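Local coordinates for protein L-lysine 6-monooxygenase involved in desferrioxamine biosynthesis (Erwinia amylovora CFBP1430, PDB 5O8P) that hydroxylates, most likely, a terminal amine of cadaverine, using FAD and NADPH, in the biosynthesis of the siderophore desferrioxamine, at residues L285-V288 / K289-G293; F80-K84 / G85-S89. All coordinates share one frame; numbering follows the deposited sequence.

Contact 1. Residues L285-V288 / K289-G293; sequences LLYV and KQLDG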
loop_
_atom_site.group_PDB
_atom_site.type_symbol
_atom_site.label_atom_id
_atom_site.label_comp_id
_atom_site.label_asym_id
_atom_site.label_seq_id
_atom_site.Cartn_x
_atom_site.Cartn_y
_atom_site.Cartn_z
ATOM N N LEU B 285 -0.515 -7.196 -15.879
ATOM C CA LEU B 285 -0.910 -8.466 -16.493
ATOM C C LEU B 285 -0.451 -8.562 -17.944
ATOM O O LEU B 285 -0.012 -9.624 -18.353
ATOM C CB LEU B 285 -2.414 -8.704 -16.383
ATOM C CG LEU B 285 -2.882 -10.116 -16.767
ATOM C CD1 LEU B 285 -2.196 -11.210 -15.958
ATOM C CD2 LEU B 285 -4.392 -10.208 -16.604
ATOM N N LEU B 286 -0.543 -7.474 -18.714
ATOM C CA LEU B 286 0.094 -7.411 -20.044
ATOM C C LEU B 286 1.590 -7.740 -19.949
ATOM O O LEU B 286 2.094 -8.579 -20.690
ATOM C CB LEU B 286 -0.079 -6.037 -20.687
ATOM C CG LEU B 286 -1.504 -5.654 -21.083
ATOM C CD1 LEU B 286 -1.596 -4.176 -21.401
ATOM C CD2 LEU B 286 -1.996 -6.468 -22.268
ATOM N N TYR B 287 2.278 -7.098 -19.013
ATOM C CA TYR B 287 3.678 -7.405 -18.735
ATOM C C TYR B 287 3.881 -8.914 -18.504
ATOM O O TYR B 287 4.684 -9.531 -19.190
ATOM C CB TYR B 287 4.202 -6.567 -17.535
ATOM C CG TYR B 287 5.689 -6.667 -17.305
ATOM C CD1 TYR B 287 6.228 -7.760 -16.628
ATOM C CD2 TYR B 287 6.561 -5.691 -17.779
ATOM C CE1 TYR B 287 7.590 -7.890 -16.433
ATOM C CE2 TYR B 287 7.933 -5.808 -17.590
ATOM C CZ TYR B 287 8.444 -6.913 -16.911
ATOM O OH TYR B 287 9.795 -7.063 -16.689
ATOM N N VAL B 288 3.148 -9.509 -17.564
ATOM C CA VAL B 288 3.340 -10.940 -17.230
ATOM C C VAL B 288 3.018 -11.887 -18.386
ATOM O O VAL B 288 3.740 -12.868 -18.608
ATOM C CB VAL B 288 2.517 -11.357 -15.986
ATOM C CG1 VAL B 288 2.473 -12.880 -15.815
ATOM C CG2 VAL B 288 3.109 -10.729 -14.742
ATOM N N LYS B 289 1.932 -11.612 -19.101
ATOM C CA LYS B 289 1.557 -12.438 -20.237
ATOM C C LYS B 289 2.621 -12.338 -21.317
ATOM O O LYS B 289 2.965 -13.341 -21.921
ATOM C CB LYS B 289 0.211 -12.032 -20.822
ATOM C CG LYS B 289 -0.984 -12.209 -19.910
ATOM C CD LYS B 289 -1.467 -13.627 -19.879
ATOM C CE LYS B 289 -2.448 -13.892 -18.754
ATOM N NZ LYS B 289 -2.780 -15.337 -18.715
ATOM N N GLN B 290 3.159 -11.137 -21.536
ATOM C CA GLN B 290 4.146 -10.902 -22.592
ATOM C C GLN B 290 5.453 -11.706 -22.393
ATOM O O GLN B 290 6.214 -11.911 -23.339
ATOM C CB GLN B 290 4.402 -9.387 -22.734
ATOM C CG GLN B 290 5.157 -8.923 -23.975
ATOM C CD GLN B 290 6.666 -9.086 -23.873
ATOM O OE1 GLN B 290 7.234 -9.181 -22.785
ATOM N NE2 GLN B 290 7.324 -9.145 -25.021
ATOM N N LEU B 291 5.698 -12.205 -21.190
ATOM C CA LEU B 291 6.869 -13.042 -20.955
ATOM C C LEU B 291 6.902 -14.354 -21.742
ATOM O O LEU B 291 7.967 -14.916 -21.879
ATOM C CB LEU B 291 7.012 -13.362 -19.465
ATOM C CG LEU B 291 7.098 -12.205 -18.479
ATOM C CD1 LEU B 291 7.412 -12.736 -17.094
ATOM C CD2 LEU B 291 8.147 -11.201 -18.923
ATOM N N ASP B 292 5.764 -14.850 -22.229
ATOM C CA ASP B 292 5.719 -16.097 -23.040
ATOM C C ASP B 292 5.810 -15.880 -24.545
ATOM O O ASP B 292 6.103 -16.823 -25.286
ATOM C CB ASP B 292 4.452 -16.908 -22.748
ATOM C CG ASP B 292 4.370 -17.379 -21.302
ATOM O OD1 ASP B 292 5.445 -17.473 -20.656
ATOM O OD2 ASP B 292 3.234 -17.654 -20.816
ATOM N N GLY B 293 5.544 -14.661 -24.990
ATOM C CA GLY B 293 5.639 -14.327 -26.403
ATOM C C GLY B 293 5.094 -12.937 -26.600
ATOM O O GLY B 293 4.575 -12.343 -25.663
#
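Lys289 N donates to Leu285 O (2.9 Å, N-H...O 167°) and Gln290 N likewise to Leu286 O, two i to i+4 links near the end of helix 276-290. At Leu291 the bonding weakens, its N making weak bonds to both Tyr287 O and Val288 O, the latter at 3.3 Å. Leu285 and Lys289, one turn apart, run side by side and point the same way. The first torsion of the lysine (chi1 -64°) sets CG opposite its own carbonyl carbon and next to Leu285 O, and a bend at chi2 then carries the chain along so that CE lies 3.9 Å from Leu285 CD1. Its amino group continues to a salt bridge with Asp216 and a hydrogen bond to the carbonyl of Thr213, and forms another salt bridge with Glu53 of the second subunit. Two residues further along, the Tyr287 ring slants past Leu291, CE1 standing 4.2 Å from CD2. The tyrosine hydroxyl is bound by Glu102 of that same neighbour. Lysine and tyrosine thus lend their carbon parts to apolar packing within this turn while their polar ends fasten it outward, so that the same side chains take part in both the helix packing and the subunit interface.

Contact 2. Residues F80-K84 / G85-S89; sequences FMKQK and GKLYS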
loop_
_atom_site.group_PDB
_atom_site.type_symbol
_atom_site.label_atom_id
_atom_site.label_comp_id
_atom_site.label_asym_id
_atom_site.label_seq_id
_atom_site.Cartn_x
_atom_site.Cartn_y
_atom_site.Cartn_z
ATOM N N PHE B 80 -26.183 -6.012 8.507
ATOM C CA PHE B 80 -26.370 -7.150 7.601
ATOM C C PHE B 80 -25.333 -8.222 7.897
ATOM O O PHE B 80 -25.629 -9.397 8.029
ATOM C CB PHE B 80 -26.285 -6.681 6.135
ATOM C CG PHE B 80 -25.953 -7.764 5.151
ATOM C CD1 PHE B 80 -24.648 -8.088 4.866
ATOM C CD2 PHE B 80 -26.950 -8.442 4.494
ATOM C CE1 PHE B 80 -24.351 -9.095 3.961
ATOM C CE2 PHE B 80 -26.668 -9.422 3.570
ATOM C CZ PHE B 80 -25.367 -9.744 3.293
ATOM N N MET B 81 -24.103 -7.773 8.010
ATOM C CA MET B 81 -22.986 -8.657 8.231
ATOM C C MET B 81 -23.183 -9.368 9.576
ATOM O O MET B 81 -22.874 -10.543 9.705
ATOM C CB MET B 81 -21.678 -7.851 8.167
ATOM C CG MET B 81 -20.557 -8.522 7.426
ATOM S SD MET B 81 -20.809 -8.704 5.652
ATOM C CE MET B 81 -20.490 -7.054 5.083
ATOM N N LYS B 82 -23.726 -8.653 10.554
ATOM C CA LYS B 82 -23.976 -9.207 11.884
ATOM C C LYS B 82 -25.077 -10.275 11.893
ATOM O O LYS B 82 -24.905 -11.340 12.507
ATOM C CB LYS B 82 -24.321 -8.070 12.856
ATOM C CG LYS B 82 -24.621 -8.474 14.285
ATOM C CD LYS B 82 -23.516 -9.316 14.885
ATOM C CE LYS B 82 -23.558 -9.263 16.402
ATOM N NZ LYS B 82 -22.960 -10.477 17.004
ATOM N N GLN B 83 -26.185 -9.995 11.207
ATOM C CA GLN B 83 -27.301 -10.928 11.153
ATOM C C GLN B 83 -26.943 -12.188 10.390
ATOM O O GLN B 83 -27.277 -13.276 10.829
ATOM C CB GLN B 83 -28.547 -10.289 10.530
ATOM C CG GLN B 83 -29.077 -9.034 11.234
ATOM C CD GLN B 83 -29.115 -9.097 12.764
ATOM O OE1 GLN B 83 -29.402 -10.132 13.359
ATOM N NE2 GLN B 83 -28.851 -7.966 13.402
ATOM N N LYS B 84 -26.244 -12.048 9.269
ATOM C CA LYS B 84 -25.677 -13.208 8.563
ATOM C C LYS B 84 -24.654 -13.989 9.380
ATOM O O LYS B 84 -24.300 -15.082 8.997
ATOM C CB LYS B 84 -25.055 -12.811 7.219
ATOM C CG LYS B 84 -26.064 -12.787 6.062
ATOM C CD LYS B 84 -25.647 -13.571 4.818
ATOM C CE LYS B 84 -24.298 -13.165 4.241
ATOM N NZ LYS B 84 -24.093 -13.773 2.896
ATOM N N GLY B 85 -24.152 -13.428 10.475
ATOM C CA GLY B 85 -23.295 -14.154 11.404
ATOM C C GLY B 85 -21.848 -14.225 10.947
ATOM O O GLY B 85 -21.133 -15.148 11.340
ATOM N N LYS B 86 -21.420 -13.232 10.160
ATOM C CA LYS B 86 -20.076 -13.164 9.580
ATOM C C LYS B 86 -19.326 -11.841 9.838
ATOM O O LYS B 86 -18.310 -11.565 9.185
ATOM C CB LYS B 86 -20.183 -13.361 8.066
ATOM C CG LYS B 86 -20.801 -12.180 7.320
ATOM C CD LYS B 86 -20.877 -12.432 5.830
ATOM C CE LYS B 86 -19.527 -12.282 5.137
ATOM N NZ LYS B 86 -19.646 -12.631 3.694
ATOM N N LEU B 87 -19.808 -11.012 10.758
ATOM C CA LEU B 87 -19.225 -9.684 10.947
ATOM C C LEU B 87 -17.763 -9.783 11.344
ATOM O O LEU B 87 -16.971 -8.932 10.953
ATOM C CB LEU B 87 -20.003 -8.864 11.977
ATOM C CG LEU B 87 -19.464 -7.477 12.345
ATOM C CD1 LEU B 87 -19.371 -6.531 11.157
ATOM C CD2 LEU B 87 -20.347 -6.872 13.427
ATOM N N TYR B 88 -17.397 -10.813 12.103
ATOM C CA TYR B 88 -16.016 -10.951 12.524
ATOM C C TYR B 88 -15.111 -11.281 11.346
ATOM O O TYR B 88 -13.950 -10.863 11.311
ATOM C CB TYR B 88 -15.843 -11.976 13.652
ATOM C CG TYR B 88 -14.665 -11.623 14.514
ATOM C CD1 TYR B 88 -14.800 -10.734 15.580
ATOM C CD2 TYR B 88 -13.388 -12.122 14.229
ATOM C CE1 TYR B 88 -13.704 -10.362 16.345
ATOM C CE2 TYR B 88 -12.283 -11.757 14.991
ATOM C CZ TYR B 88 -12.443 -10.875 16.050
ATOM O OH TYR B 88 -11.359 -10.508 16.820
ATOM N N SER B 89 -15.640 -12.021 10.378
ATOM C CA SER B 89 -14.886 -12.314 9.167
ATOM C C SER B 89 -14.647 -11.048 8.366
ATOM O O SER B 89 -13.547 -10.808 7.890
ATOM C CB SER B 89 -15.604 -13.330 8.311
ATOM O OG SER B 89 -14.818 -13.592 7.168
#
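The Phe80 ring takes Lys84 CG over one face, 4.1 Å above its plane and displaced toward the rim, and Lys84 in turn runs alongside Lys86 across the turn, CE meeting CD at 3.8 Å. Trp109 and Tyr106 of helix 100-113 meet the same ring in edge-to-face fashion. The two lysine chains point the same way and their NZ atoms stand 4.7 Å apart; Lys86 NZ is held in a salt bridge by Glu102, which would partly offset the nearby like charge. Met81 slants across Lys86, with CG 3.7 Å from Lys86 CG and SD 3.7 Å from Lys86 CD. Bends at both chi2 and chi3 fold the methionine, while Lys86 sets its CG between its own backbone N and carbonyl carbon (chi1 71°), a placing that turns the chain over Met81 O and Met81 CG. Helix 77-83 stops here in a Schellman motif. Lys86 N reaches back to Met81 O (3.1 Å, N-H...O 161°), and the N of Gly85, a residue with positive phi, makes weak bonds to Lys82 O (3.0 Å) and Met81 O. The Met81-Lys86 packing is the side-chain contact that accompanies this 6-to-1 bond. Lys86 is also the N-cap residue of helix 87-93, so a single short turn ends one helix and starts the next. Beyond the cap, Leu87 divides its methyls between Met81 and Lys82: CD1 lies 4.0 Å from Met81 CB, and CD2 approaches Lys82 CB. Lys82 NZ is hydrogen-bonded to the carbonyl of Pro417 in the fourth subunit, whereas Met81 also packs on Tyr287 of the second.

Overall arrangement
Contacts 1 and 2 are two helix ends far apart in one chain, their centres about 40 Å from each other and their nearest atoms about 26 Å. Both are partly buried and lie toward the periphery rather than at the flavin. Contact 1 stays within helix 276-290 and its exit; contact 2 joins two helices through a turn. Accordingly, regular i to i+4 bonds dominate the first, and a Schellman closure with a lysine-methionine cluster the second. The tetramer brings the two kinds of surface together: Tyr287 and Leu291 meet Lys86 of the second subunit, and Glu102 pairs with Lys86 of its own chain and Tyr287 of the other.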